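Local coordinates for putative cell invasion protein with MAC/Perforin domain (Bacteroides thetaiotaomicron VPI-5482, PDB 3KK7), which is of unproven function but has the MACPF fold of perforin and complement proteins and may take part in cell invasion, at residues A[103-108]-A[245-250]; A[66-71]-A[223-228]; A[272-277]-A[293-298]; A[283-288]-A[312-317]. All blocks are in the same frame, centred on the assembly; numbering follows the deposited sequence.

Overall arrangement
All four contacts lie in the MACPF region around one large antiparallel sheet. Interactions 1, 2 and 3 are buried against its strands; interaction 4, whose centre lies about 40 Å from that of the chain, is partly buried. Interaction 2 sets a loop on one face of strand 220-230. On the opposite face of the sheet, interaction 1 lays helix 236-249 over strand 93-108, and interaction 3 packs a small sheet on strand 288-298. Interaction 4 joins the end of helix 278-285 to the loop between strands 311-312 and 318-319. None has a hydrogen bond between its segments. Methyl contacts dominate, with a serine hydroxyl in 1 and 2, a tyrosine ring in 3 and threonine methyls at the exposed margin of 4.

Interaction 1 of 4, residues A[103-108]-A[245-250]; sequences TKALSY and VAINAS
Ala-105 meets Ile-247 where strand 103-108 passes beneath helix 236-249, and here the two backbones come nearest, with the CA atoms of Ala-105 and Ile-247 7.1 Å apart. The strand and helix axes run roughly antiparallel, at 148°, with a closest approach of 8.9 Å. The side chain of Ala-105 points at the helix, and its CB lies 3.7 Å from CG2 of Ile-247. One residue on, Leu-106 turns its side chain to the other face of the sheet and offers backbone instead: its carbonyl O is 3.7 Å from CD1 of Ile-247. Leu-106 pairs through its backbone with Glu-161 of the adjoining strand 157-173. Ser-107 again faces the helix, and its OG stands 4.0 Å from the same CD1 of Ile-247. That hydroxyl has a polar partner as well, a hydrogen bond to Asp-244 OD1, about one turn before Ile-247 on the helix. The shape of Ile-247 explains why a single residue spans three strand positions. With chi1 at -73°, CG2 lies anti to the backbone N and falls on Ala-105, while an extended chi2 of 173° carries CD1 along the strand to Leu-106 and Ser-107. The burial is modest, 135 Å² over both sides, and Ala-105 remains on the exposed margin. The chemistry is therefore that of a small, mainly apolar seat in which one isoleucine makes every close approach to the strand, while the bond between Ser-107 and Asp-244 adds direction just beside it.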
loop_
_atom_site.group_PDB
_atom_site.type_symbol
_atom_site.label_atom_id
_atom_site.label_comp_id
_atom_site.label_asym_id
_atom_site.label_seq_id
_atom_site.Cartn_x
_atom_site.Cartn_y
_atom_site.Cartn_z
ATOM N N THR A 103 -27.266 -0.114 -10.576
ATOM C CA THR A 103 -26.616 0.302 -11.818
ATOM C C THR A 103 -25.949 1.655 -11.570
ATOM O O THR A 103 -26.461 2.499 -10.827
ATOM C CB THR A 103 -27.583 0.364 -12.994
ATOM O OG1 THR A 103 -28.604 1.310 -12.710
ATOM C CG2 THR A 103 -28.218 -1.000 -13.252
ATOM N N LYS A 104 -24.759 1.814 -12.119
ATOM C CA LYS A 104 -24.018 3.061 -12.026
ATOM C C LYS A 104 -23.398 3.244 -13.395
ATOM O O LYS A 104 -22.906 2.283 -13.967
ATOM C CB LYS A 104 -22.847 3.008 -11.020
ATOM C CG LYS A 104 -23.000 2.225 -9.729
ATOM C CD LYS A 104 -21.579 1.836 -9.246
ATOM C CE LYS A 104 -21.520 1.200 -7.834
ATOM N NZ LYS A 104 -20.089 0.974 -7.451
ATOM N N ALA A 105 -23.394 4.472 -13.889
ATOM C CA ALA A 105 -22.736 4.814 -15.146
ATOM C C ALA A 105 -21.811 5.988 -14.865
ATOM O O ALA A 105 -22.129 6.852 -14.063
ATOM C CB ALA A 105 -23.769 5.177 -16.229
ATOM N N LEU A 106 -20.661 6.006 -15.515
ATOM C CA LEU A 106 -19.716 7.105 -15.373
ATOM C C LEU A 106 -19.178 7.507 -16.744
ATOM O O LEU A 106 -18.716 6.664 -17.495
ATOM C CB LEU A 106 -18.556 6.676 -14.480
ATOM C CG LEU A 106 -17.555 7.761 -14.109
ATOM C CD1 LEU A 106 -18.278 8.892 -13.329
ATOM C CD2 LEU A 106 -16.422 7.110 -13.301
ATOM N N SER A 107 -19.235 8.791 -17.051
ATOM C CA SER A 107 -18.623 9.322 -18.245
ATOM C C SER A 107 -17.494 10.249 -17.838
ATOM O O SER A 107 -17.646 11.039 -16.906
ATOM C CB SER A 107 -19.627 10.124 -19.023
ATOM O OG SER A 107 -20.752 9.346 -19.343
ATOM N N TYR A 108 -16.381 10.179 -18.573
ATOM C CA TYR A 108 -15.197 10.951 -18.254
ATOM C C TYR A 108 -14.363 11.251 -19.492
ATOM O O TYR A 108 -13.985 10.354 -20.240
ATOM C CB TYR A 108 -14.377 10.255 -17.147
ATOM C CG TYR A 108 -13.905 8.822 -17.393
ATOM C CD1 TYR A 108 -14.789 7.739 -17.327
ATOM C CD2 TYR A 108 -12.550 8.548 -17.631
ATOM C CE1 TYR A 108 -14.339 6.406 -17.543
ATOM C CE2 TYR A 108 -12.083 7.239 -17.833
ATOM C CZ TYR A 108 -12.975 6.172 -17.791
ATOM O OH TYR A 108 -12.492 4.893 -17.983
ATOM N N VAL A 245 -25.748 9.942 -22.074
ATOM C CA VAL A 245 -26.952 9.602 -22.849
ATOM C C VAL A 245 -26.735 8.302 -23.584
ATOM O O VAL A 245 -27.648 7.465 -23.653
ATOM C CB VAL A 245 -27.291 10.693 -23.893
ATOM C CG1 VAL A 245 -28.502 10.296 -24.757
ATOM C CG2 VAL A 245 -27.538 12.050 -23.204
ATOM N N ALA A 246 -25.525 8.119 -24.120
ATOM C CA ALA A 246 -25.240 6.935 -24.912
ATOM C C ALA A 246 -25.253 5.687 -24.042
ATOM O O ALA A 246 -25.936 4.705 -24.347
ATOM C CB ALA A 246 -23.934 7.068 -25.617
ATOM N N ILE A 247 -24.502 5.724 -22.949
ATOM C CA ILE A 247 -24.484 4.593 -22.019
ATOM C C ILE A 247 -25.902 4.185 -21.678
ATOM O O ILE A 247 -26.265 3.028 -21.781
ATOM C CB ILE A 247 -23.757 4.912 -20.701
ATOM C CG1 ILE A 247 -22.240 4.984 -20.946
ATOM C CG2 ILE A 247 -24.093 3.819 -19.642
ATOM C CD1 ILE A 247 -21.416 5.461 -19.709
ATOM N N ASN A 248 -26.706 5.175 -21.315
ATOM C CA ASN A 248 -28.072 4.943 -20.895
ATOM C C ASN A 248 -29.000 4.429 -22.000
ATOM O O ASN A 248 -30.004 3.794 -21.694
ATOM C CB ASN A 248 -28.629 6.197 -20.238
ATOM C CG ASN A 248 -29.285 5.905 -18.914
ATOM O OD1 ASN A 248 -28.678 5.256 -18.025
ATOM N ND2 ASN A 248 -30.524 6.402 -18.740
ATOM N N ALA A 249 -28.680 4.678 -23.264
ATOM C CA ALA A 249 -29.458 4.109 -24.365
ATOM C C ALA A 249 -28.898 2.772 -24.858
ATOM O O ALA A 249 -29.448 2.182 -25.792
ATOM C CB ALA A 249 -29.536 5.087 -25.536
ATOM N N SER A 250 -27.836 2.282 -24.220
ATOM C CA SER A 250 -27.057 1.169 -24.766
ATOM C C SER A 250 -27.133 -0.124 -24.002
ATOM O O SER A 250 -26.337 -1.026 -24.253
ATOM C CB SER A 250 -25.593 1.578 -24.884
ATOM O OG SER A 250 -25.473 2.533 -25.914
#

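Interaction 2 of 4, residues A[66-71]-A[223-228]; sequences TSIIGD and SALFYG
Ile-68 overlaps the hydroxyl of Ser-223 with three of its carbons: OG of Ser-223 is 3.4 Å from CD1 of Ile-68, with CG2 and CG1 of Ile-68 lying a little farther off. The same CD1 meets Leu-225 tip to tip, 4.0 Å from its CD2. Ser-223 and Leu-225 are alternate residues of strand 220-230, so both project from one face, and Ile-68 reaches across them. Its chi1 of -54° and chi2 of -66° fold CD1 rather than extending it, which keeps the methyl over the serine and within range of the leucine. Exchanging Ile-68 for alanine would probably leave a gap over Ser-223 and deprive Leu-225 of its apolar mate in the loop. The loop holds its shape through its own polar bonds. Thr-66 OG1 accepts from the N of Ile-68 at 3.2 Å and 164°, an ST turn, and also donates to Asp-71 OD2, 2.8 Å away and reached from above the carboxylate plane. A type II turn runs from Ile-68 to Asp-71, closed by Asp-71 N to Ile-68 O at 3.2 Å, with Gly-70 taking the positive phi of its third position. Asp-71 OD2 also forms a salt bridge with Lys-296 on strand 288-298, which binds the turn to the next strand of the sheet. Around the contact, Ile-68 touches Arg-139 of helix 133-146, and both Ile-68 and Leu-225 touch Glu-161 of strand 157-173, placing the loop between that helix and the sheet.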
loop_
_atom_site.group_PDB
_atom_site.type_symbol
_atom_site.label_atom_id
_atom_site.label_comp_id
_atom_site.label_asym_id
_atom_site.label_seq_id
_atom_site.Cartn_x
_atom_site.Cartn_y
_atom_site.Cartn_z
ATOM N N THR A 66 -6.955 -4.892 -12.823
ATOM C CA THR A 66 -7.831 -4.675 -13.964
ATOM C C THR A 66 -8.381 -3.228 -14.053
ATOM O O THR A 66 -8.854 -2.816 -15.109
ATOM C CB THR A 66 -9.014 -5.604 -13.879
ATOM O OG1 THR A 66 -9.861 -5.199 -12.772
ATOM C CG2 THR A 66 -8.531 -7.063 -13.741
ATOM N N SER A 67 -8.337 -2.498 -12.933
ATOM C CA SER A 67 -8.824 -1.114 -12.800
ATOM C C SER A 67 -10.341 -1.045 -12.625
ATOM O O SER A 67 -10.905 0.036 -12.568
ATOM C CB SER A 67 -8.377 -0.204 -13.956
ATOM O OG SER A 67 -9.303 -0.251 -15.015
ATOM N N ILE A 68 -10.998 -2.205 -12.527
ATOM C CA ILE A 68 -12.401 -2.258 -12.173
ATOM C C ILE A 68 -12.431 -2.356 -10.654
ATOM O O ILE A 68 -11.922 -3.304 -10.061
ATOM C CB ILE A 68 -13.126 -3.422 -12.799
ATOM C CG1 ILE A 68 -12.927 -3.434 -14.320
ATOM C CG2 ILE A 68 -14.608 -3.317 -12.485
ATOM C CD1 ILE A 68 -13.548 -2.259 -15.068
ATOM N N ILE A 69 -13.028 -1.338 -10.046
ATOM C CA ILE A 69 -13.088 -1.194 -8.597
ATOM C C ILE A 69 -13.890 -2.338 -7.978
ATOM O O ILE A 69 -15.058 -2.539 -8.312
ATOM C CB ILE A 69 -13.764 0.129 -8.207
ATOM C CG1 ILE A 69 -13.002 1.324 -8.793
ATOM C CG2 ILE A 69 -13.860 0.247 -6.676
ATOM C CD1 ILE A 69 -13.865 2.565 -8.922
ATOM N N GLY A 70 -13.250 -3.072 -7.079
ATOM C CA GLY A 70 -13.910 -4.161 -6.370
ATOM C C GLY A 70 -13.932 -5.501 -7.085
ATOM O O GLY A 70 -14.491 -6.465 -6.569
ATOM N N ASP A 71 -13.312 -5.552 -8.263
ATOM C CA ASP A 71 -13.176 -6.759 -9.071
ATOM C C ASP A 71 -12.352 -7.806 -8.296
ATOM O O ASP A 71 -11.221 -7.535 -7.907
ATOM C CB ASP A 71 -12.481 -6.350 -10.391
ATOM C CG ASP A 71 -12.215 -7.514 -11.359
ATOM O OD1 ASP A 71 -12.364 -8.709 -11.006
ATOM O OD2 ASP A 71 -11.826 -7.190 -12.507
ATOM N N SER A 223 -19.656 -5.475 -16.141
ATOM C CA SER A 223 -18.875 -4.256 -16.191
ATOM C C SER A 223 -18.561 -4.006 -17.635
ATOM O O SER A 223 -18.091 -4.891 -18.320
ATOM C CB SER A 223 -17.564 -4.477 -15.459
ATOM O OG SER A 223 -16.754 -3.332 -15.577
ATOM N N ALA A 224 -18.848 -2.804 -18.111
ATOM C CA ALA A 224 -18.645 -2.439 -19.499
ATOM C C ALA A 224 -17.873 -1.121 -19.541
ATOM O O ALA A 224 -18.209 -0.183 -18.803
ATOM C CB ALA A 224 -19.998 -2.285 -20.208
ATOM N N LEU A 225 -16.851 -1.062 -20.398
ATOM C CA LEU A 225 -16.121 0.170 -20.650
ATOM C C LEU A 225 -16.448 0.620 -22.057
ATOM O O LEU A 225 -16.657 -0.212 -22.938
ATOM C CB LEU A 225 -14.617 -0.036 -20.505
ATOM C CG LEU A 225 -14.175 -0.684 -19.197
ATOM C CD1 LEU A 225 -12.710 -1.048 -19.299
ATOM C CD2 LEU A 225 -14.448 0.262 -18.054
ATOM N N PHE A 226 -16.503 1.936 -22.247
ATOM C CA PHE A 226 -16.839 2.543 -23.521
ATOM C C PHE A 226 -15.745 3.513 -23.967
ATOM O O PHE A 226 -15.120 4.238 -23.148
ATOM C CB PHE A 226 -18.164 3.322 -23.443
ATOM C CG PHE A 226 -19.360 2.483 -23.070
ATOM C CD1 PHE A 226 -19.538 2.031 -21.779
ATOM C CD2 PHE A 226 -20.322 2.191 -23.989
ATOM C CE1 PHE A 226 -20.635 1.289 -21.443
ATOM C CE2 PHE A 226 -21.405 1.438 -23.646
ATOM C CZ PHE A 226 -21.563 0.999 -22.374
ATOM N N TYR A 227 -15.530 3.529 -25.276
ATOM C CA TYR A 227 -14.606 4.457 -25.890
ATOM C C TYR A 227 -15.290 5.119 -27.071
ATOM O O TYR A 227 -15.562 4.473 -28.072
ATOM C CB TYR A 227 -13.331 3.723 -26.300
ATOM C CG TYR A 227 -12.285 4.632 -26.903
ATOM C CD1 TYR A 227 -12.275 4.898 -28.263
ATOM C CD2 TYR A 227 -11.273 5.219 -26.106
ATOM C CE1 TYR A 227 -11.297 5.735 -28.825
ATOM C CE2 TYR A 227 -10.288 6.057 -26.675
ATOM C CZ TYR A 227 -10.316 6.298 -28.030
ATOM O OH TYR A 227 -9.382 7.106 -28.607
ATOM N N GLY A 228 -15.596 6.410 -26.923
ATOM C CA GLY A 228 -16.281 7.215 -27.950
ATOM C C GLY A 228 -15.474 8.376 -28.543
ATOM O O GLY A 228 -14.686 9.049 -27.850
#

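Interaction 3 of 4, residues A[272-277]-A[293-298]; sequences LSIGTK and YSIKTL
Strand 271-274 faces strand 288-298 across an interface of side chains, not of backbone bonds: the nearest CA pair, Ile-274 and Ile-295, is 8.7 Å apart, and no hydrogen bond joins the two segments. Ile-274 occupies the centre. With chi1 at -172° and chi2 at 172°, its chain is extended so that CD1 passes alongside Ile-295 and ends 3.3 Å from CG2 of that residue. The other branch leans on Tyr-293, where CG2 of Ile-274 approaches CE2 obliquely at 3.7 Å. CD1 of Ile-274 is equally near the ring, 3.7 Å from CD2 of Tyr-293, and thus sits where the tyrosine and Ile-295 adjoin. Within the strand, CG2 of Ile-295 lies in the plane of the Tyr-293 ring at its edge. Tyr-293 OH, at the far end of the ring, hydrogen-bonds to the carbonyl O of Tyr-316. Putting leucine in place of Tyr-293 would probably leave Tyr-316 O without that partner and Ile-274 CG2 without the ring carbon it lies against. Ala-224 on strand 220-230 touches both isoleucines, and Ile-318 reaches all three side chains. The interface is therefore apolar at its centre, two isoleucines and a ring joining the small three-stranded sheet to the large one, while the tyrosine hydroxyl supplies a directional bond at its margin.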
loop_
_atom_site.group_PDB
_atom_site.type_symbol
_atom_site.label_atom_id
_atom_site.label_comp_id
_atom_site.label_asym_id
_atom_site.label_seq_id
_atom_site.Cartn_x
_atom_site.Cartn_y
_atom_site.Cartn_z
ATOM N N LEU A 272 -31.475 -9.218 -19.693
ATOM C CA LEU A 272 -30.375 -8.256 -19.668
ATOM C C LEU A 272 -29.559 -8.312 -20.974
ATOM O O LEU A 272 -29.136 -9.383 -21.426
ATOM C CB LEU A 272 -29.477 -8.493 -18.441
ATOM C CG LEU A 272 -28.260 -7.568 -18.300
ATOM C CD1 LEU A 272 -28.731 -6.155 -18.060
ATOM C CD2 LEU A 272 -27.320 -8.030 -17.199
ATOM N N SER A 273 -29.333 -7.156 -21.577
ATOM C CA SER A 273 -28.514 -7.117 -22.776
ATOM C C SER A 273 -27.849 -5.791 -22.886
ATOM O O SER A 273 -28.377 -4.785 -22.411
ATOM C CB SER A 273 -29.348 -7.355 -24.025
ATOM O OG SER A 273 -30.293 -6.320 -24.211
ATOM N N ILE A 274 -26.680 -5.806 -23.518
ATOM C CA ILE A 274 -25.921 -4.586 -23.806
ATOM C C ILE A 274 -25.819 -4.463 -25.329
ATOM O O ILE A 274 -25.791 -5.480 -26.027
ATOM C CB ILE A 274 -24.544 -4.634 -23.150
ATOM C CG1 ILE A 274 -23.827 -3.310 -23.278
ATOM C CG2 ILE A 274 -23.702 -5.741 -23.756
ATOM C CD1 ILE A 274 -22.527 -3.284 -22.456
ATOM N N GLY A 275 -25.780 -3.225 -25.824
ATOM C CA GLY A 275 -25.778 -2.933 -27.259
ATOM C C GLY A 275 -27.060 -2.211 -27.632
ATOM O O GLY A 275 -28.078 -2.383 -26.980
ATOM N N THR A 276 -27.016 -1.376 -28.659
ATOM C CA THR A 276 -28.214 -0.705 -29.147
ATOM C C THR A 276 -28.679 -1.401 -30.428
ATOM O O THR A 276 -27.935 -2.177 -31.033
ATOM C CB THR A 276 -27.919 0.766 -29.462
ATOM O OG1 THR A 276 -26.819 0.838 -30.369
ATOM C CG2 THR A 276 -27.546 1.513 -28.233
ATOM N N LYS A 277 -29.916 -1.145 -30.830
ATOM C CA LYS A 277 -30.357 -1.485 -32.177
ATOM C C LYS A 277 -31.281 -0.382 -32.615
ATOM O O LYS A 277 -31.583 0.536 -31.843
ATOM C CB LYS A 277 -31.070 -2.844 -32.238
ATOM N N TYR A 293 -17.343 -0.725 -27.165
ATOM C CA TYR A 293 -17.418 -1.221 -25.770
ATOM C C TYR A 293 -16.801 -2.577 -25.568
ATOM O O TYR A 293 -16.621 -3.324 -26.508
ATOM C CB TYR A 293 -18.860 -1.307 -25.304
ATOM C CG TYR A 293 -19.682 -2.474 -25.881
ATOM C CD1 TYR A 293 -20.245 -2.396 -27.152
ATOM C CD2 TYR A 293 -19.961 -3.618 -25.119
ATOM C CE1 TYR A 293 -21.026 -3.426 -27.665
ATOM C CE2 TYR A 293 -20.744 -4.681 -25.649
ATOM C CZ TYR A 293 -21.272 -4.566 -26.911
ATOM O OH TYR A 293 -22.026 -5.565 -27.458
ATOM N N SER A 294 -16.496 -2.888 -24.320
ATOM C CA SER A 294 -16.043 -4.196 -23.953
ATOM C C SER A 294 -16.674 -4.523 -22.617
ATOM O O SER A 294 -16.730 -3.676 -21.744
ATOM C CB SER A 294 -14.515 -4.221 -23.863
ATOM O OG SER A 294 -14.026 -5.424 -23.284
ATOM N N ILE A 295 -17.177 -5.739 -22.461
ATOM C CA ILE A 295 -17.734 -6.134 -21.185
ATOM C C ILE A 295 -16.965 -7.285 -20.556
ATOM O O ILE A 295 -16.156 -7.954 -21.213
ATOM C CB ILE A 295 -19.198 -6.493 -21.288
ATOM C CG1 ILE A 295 -19.408 -7.692 -22.196
ATOM C CG2 ILE A 295 -19.984 -5.322 -21.772
ATOM C CD1 ILE A 295 -20.605 -8.492 -21.741
ATOM N N LYS A 296 -17.212 -7.461 -19.268
ATOM C CA LYS A 296 -16.652 -8.543 -18.475
ATOM C C LYS A 296 -17.631 -8.817 -17.367
ATOM O O LYS A 296 -18.103 -7.872 -16.731
ATOM C CB LYS A 296 -15.300 -8.169 -17.851
ATOM C CG LYS A 296 -14.621 -9.386 -17.136
ATOM C CD LYS A 296 -13.156 -9.151 -16.684
ATOM C CE LYS A 296 -13.028 -8.302 -15.433
ATOM N NZ LYS A 296 -11.632 -8.375 -14.900
ATOM N N THR A 297 -17.948 -10.088 -17.128
ATOM C CA THR A 297 -18.855 -10.450 -16.042
ATOM C C THR A 297 -18.022 -11.001 -14.907
ATOM O O THR A 297 -16.971 -11.601 -15.129
ATOM C CB THR A 297 -19.928 -11.454 -16.470
ATOM O OG1 THR A 297 -19.322 -12.577 -17.110
ATOM C CG2 THR A 297 -20.910 -10.814 -17.421
ATOM N N LEU A 298 -18.478 -10.729 -13.689
ATOM C CA LEU A 298 -17.827 -11.188 -12.474
ATOM C C LEU A 298 -18.794 -12.142 -11.808
ATOM O O LEU A 298 -19.895 -11.727 -11.430
ATOM C CB LEU A 298 -17.548 -10.038 -11.525
ATOM C CG LEU A 298 -16.621 -8.938 -12.012
ATOM C CD1 LEU A 298 -16.360 -7.977 -10.869
ATOM C CD2 LEU A 298 -15.332 -9.487 -12.511
#

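Interaction 4 of 4, residues A[283-288]-A[312-317]; sequences TITNKF and DITNYS
Ile-284 of helix 278-285 and Ile-313 cross at about a right angle, with CD1 of Ile-284 3.6 Å from CG2 of Ile-313. The extended chi2 of Ile-284, 160°, carries CD1 forward, while its CG2 lies 3.9 Å from the same methyl of Ile-313. Beside this buried pair are looser methyl contacts, where CG2 of Thr-314 stands 4.2 Å from CG2 of Ile-284 and 4.3 Å from CG2 of Thr-285. The hydrogen bonds are local to each segment. Asp-312 OD1 accepts from the N of Thr-314 at 2.7 Å, nearly end-on, and from its OG1 at 2.6 Å, on the syn side but tilted 30° out of the carboxylate plane. Two bonds grip one carboxylate oxygen and hold Thr-314 with its methyl towards the helix. On the helix side, Ile-284 O accepts from Lys-287 N and Phe-288 N. Thr-276 adds a tie, hydrogen-bonding with the backbone of Ile-313. Residues 312-314 form an Asx turn packed on a helix. That helix belongs to the cluster inserted between strands 220-230 and 288-298, consistent with the second helical cluster of MACPF domains, which in pore-forming relatives unfolds into membrane-spanning strands; whether it does so here is not established.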
loop_
_atom_site.group_PDB
_atom_site.type_symbol
_atom_site.label_atom_id
_atom_site.label_comp_id
_atom_site.label_asym_id
_atom_site.label_seq_id
_atom_site.Cartn_x
_atom_site.Cartn_y
_atom_site.Cartn_z
ATOM N N THR A 283 -29.717 7.597 -31.447
ATOM C CA THR A 283 -29.289 8.333 -30.252
ATOM C C THR A 283 -27.761 8.415 -30.147
ATOM O O THR A 283 -27.223 9.382 -29.614
ATOM C CB THR A 283 -29.793 7.659 -28.943
ATOM O OG1 THR A 283 -31.214 7.582 -28.958
ATOM C CG2 THR A 283 -29.369 8.445 -27.699
ATOM N N ILE A 284 -27.079 7.380 -30.624
ATOM C CA ILE A 284 -25.634 7.274 -30.493
ATOM C C ILE A 284 -24.933 7.937 -31.656
ATOM O O ILE A 284 -24.072 8.784 -31.482
ATOM C CB ILE A 284 -25.210 5.794 -30.376
ATOM C CG1 ILE A 284 -25.566 5.284 -28.977
ATOM C CG2 ILE A 284 -23.732 5.626 -30.615
ATOM C CD1 ILE A 284 -25.654 3.826 -28.908
ATOM N N THR A 285 -25.323 7.563 -32.851
ATOM C CA THR A 285 -24.684 8.091 -34.043
ATOM C C THR A 285 -24.855 9.615 -34.215
ATOM O O THR A 285 -23.979 10.269 -34.776
ATOM C CB THR A 285 -25.195 7.356 -35.275
ATOM O OG1 THR A 285 -26.624 7.465 -35.312
ATOM C CG2 THR A 285 -24.771 5.891 -35.205
ATOM N N ASN A 286 -25.969 10.160 -33.728
ATOM C CA ASN A 286 -26.189 11.607 -33.723
ATOM C C ASN A 286 -25.159 12.389 -32.894
ATOM O O ASN A 286 -24.950 13.574 -33.129
ATOM C CB ASN A 286 -27.590 11.951 -33.207
ATOM C CG ASN A 286 -28.720 11.625 -34.216
ATOM O OD1 ASN A 286 -28.493 11.289 -35.393
ATOM N ND2 ASN A 286 -29.957 11.731 -33.731
ATOM N N LYS A 287 -24.519 11.735 -31.933
ATOM C CA LYS A 287 -23.482 12.379 -31.127
ATOM C C LYS A 287 -22.074 11.835 -31.353
ATOM O O LYS A 287 -21.096 12.551 -31.146
ATOM C CB LYS A 287 -23.842 12.253 -29.643
ATOM C CG LYS A 287 -25.133 12.971 -29.236
ATOM C CD LYS A 287 -25.147 14.455 -29.649
ATOM C CE LYS A 287 -26.437 15.125 -29.265
ATOM N NZ LYS A 287 -26.229 16.582 -29.234
ATOM N N PHE A 288 -21.958 10.580 -31.773
ATOM C CA PHE A 288 -20.646 9.941 -31.890
ATOM C C PHE A 288 -20.366 9.421 -33.279
ATOM O O PHE A 288 -21.211 8.770 -33.877
ATOM C CB PHE A 288 -20.555 8.752 -30.937
ATOM C CG PHE A 288 -20.523 9.128 -29.492
ATOM C CD1 PHE A 288 -19.319 9.446 -28.881
ATOM C CD2 PHE A 288 -21.691 9.155 -28.739
ATOM C CE1 PHE A 288 -19.267 9.793 -27.520
ATOM C CE2 PHE A 288 -21.653 9.497 -27.372
ATOM C CZ PHE A 288 -20.427 9.806 -26.764
ATOM N N ASP A 312 -18.367 -2.377 -31.764
ATOM C CA ASP A 312 -19.152 -1.184 -32.042
ATOM C C ASP A 312 -20.562 -1.383 -31.449
ATOM O O ASP A 312 -21.268 -2.365 -31.777
ATOM C CB ASP A 312 -19.217 -0.900 -33.546
ATOM C CG ASP A 312 -20.083 0.304 -33.879
ATOM O OD1 ASP A 312 -21.286 0.275 -33.537
ATOM O OD2 ASP A 312 -19.568 1.273 -34.498
ATOM N N ILE A 313 -20.963 -0.428 -30.603
ATOM C CA ILE A 313 -22.207 -0.500 -29.831
ATOM C C ILE A 313 -23.459 -0.698 -30.691
ATOM O O ILE A 313 -24.411 -1.370 -30.265
ATOM C CB ILE A 313 -22.362 0.757 -28.923
ATOM C CG1 ILE A 313 -23.356 0.507 -27.783
ATOM C CG2 ILE A 313 -22.740 1.980 -29.747
ATOM C CD1 ILE A 313 -22.895 -0.488 -26.758
ATOM N N THR A 314 -23.450 -0.142 -31.897
ATOM C CA THR A 314 -24.587 -0.254 -32.796
ATOM C C THR A 314 -24.546 -1.516 -33.677
ATOM O O THR A 314 -25.520 -1.824 -34.344
ATOM C CB THR A 314 -24.626 0.929 -33.746
ATOM O OG1 THR A 314 -23.539 0.824 -34.674
ATOM C CG2 THR A 314 -24.507 2.236 -32.990
ATOM N N ASN A 315 -23.420 -2.222 -33.703
ATOM C CA ASN A 315 -23.258 -3.376 -34.574
ATOM C C ASN A 315 -23.409 -4.688 -33.833
ATOM O O ASN A 315 -23.926 -5.654 -34.390
ATOM C CB ASN A 315 -21.890 -3.340 -35.253
ATOM C CG ASN A 315 -21.756 -4.379 -36.378
ATOM O OD1 ASN A 315 -22.590 -4.444 -37.315
ATOM N ND2 ASN A 315 -20.674 -5.167 -36.313
ATOM N N TYR A 316 -22.953 -4.752 -32.585
ATOM C CA TYR A 316 -22.973 -6.022 -31.898
ATOM C C TYR A 316 -23.557 -5.929 -30.506
ATOM O O TYR A 316 -23.116 -5.133 -29.674
ATOM C CB TYR A 316 -21.577 -6.625 -31.881
ATOM C CG TYR A 316 -21.549 -8.038 -31.359
ATOM C CD1 TYR A 316 -22.157 -9.087 -32.085
ATOM C CD2 TYR A 316 -20.928 -8.341 -30.147
ATOM C CE1 TYR A 316 -22.137 -10.402 -31.612
ATOM C CE2 TYR A 316 -20.919 -9.640 -29.655
ATOM C CZ TYR A 316 -21.523 -10.669 -30.394
ATOM O OH TYR A 316 -21.513 -11.952 -29.907
ATOM N N SER A 317 -24.561 -6.767 -30.269
ATOM C CA SER A 317 -25.262 -6.844 -29.000
ATOM C C SER A 317 -25.041 -8.193 -28.380
ATOM O O SER A 317 -25.001 -9.198 -29.086
ATOM C CB SER A 317 -26.760 -6.653 -29.213
ATOM O OG SER A 317 -26.995 -5.333 -29.662
#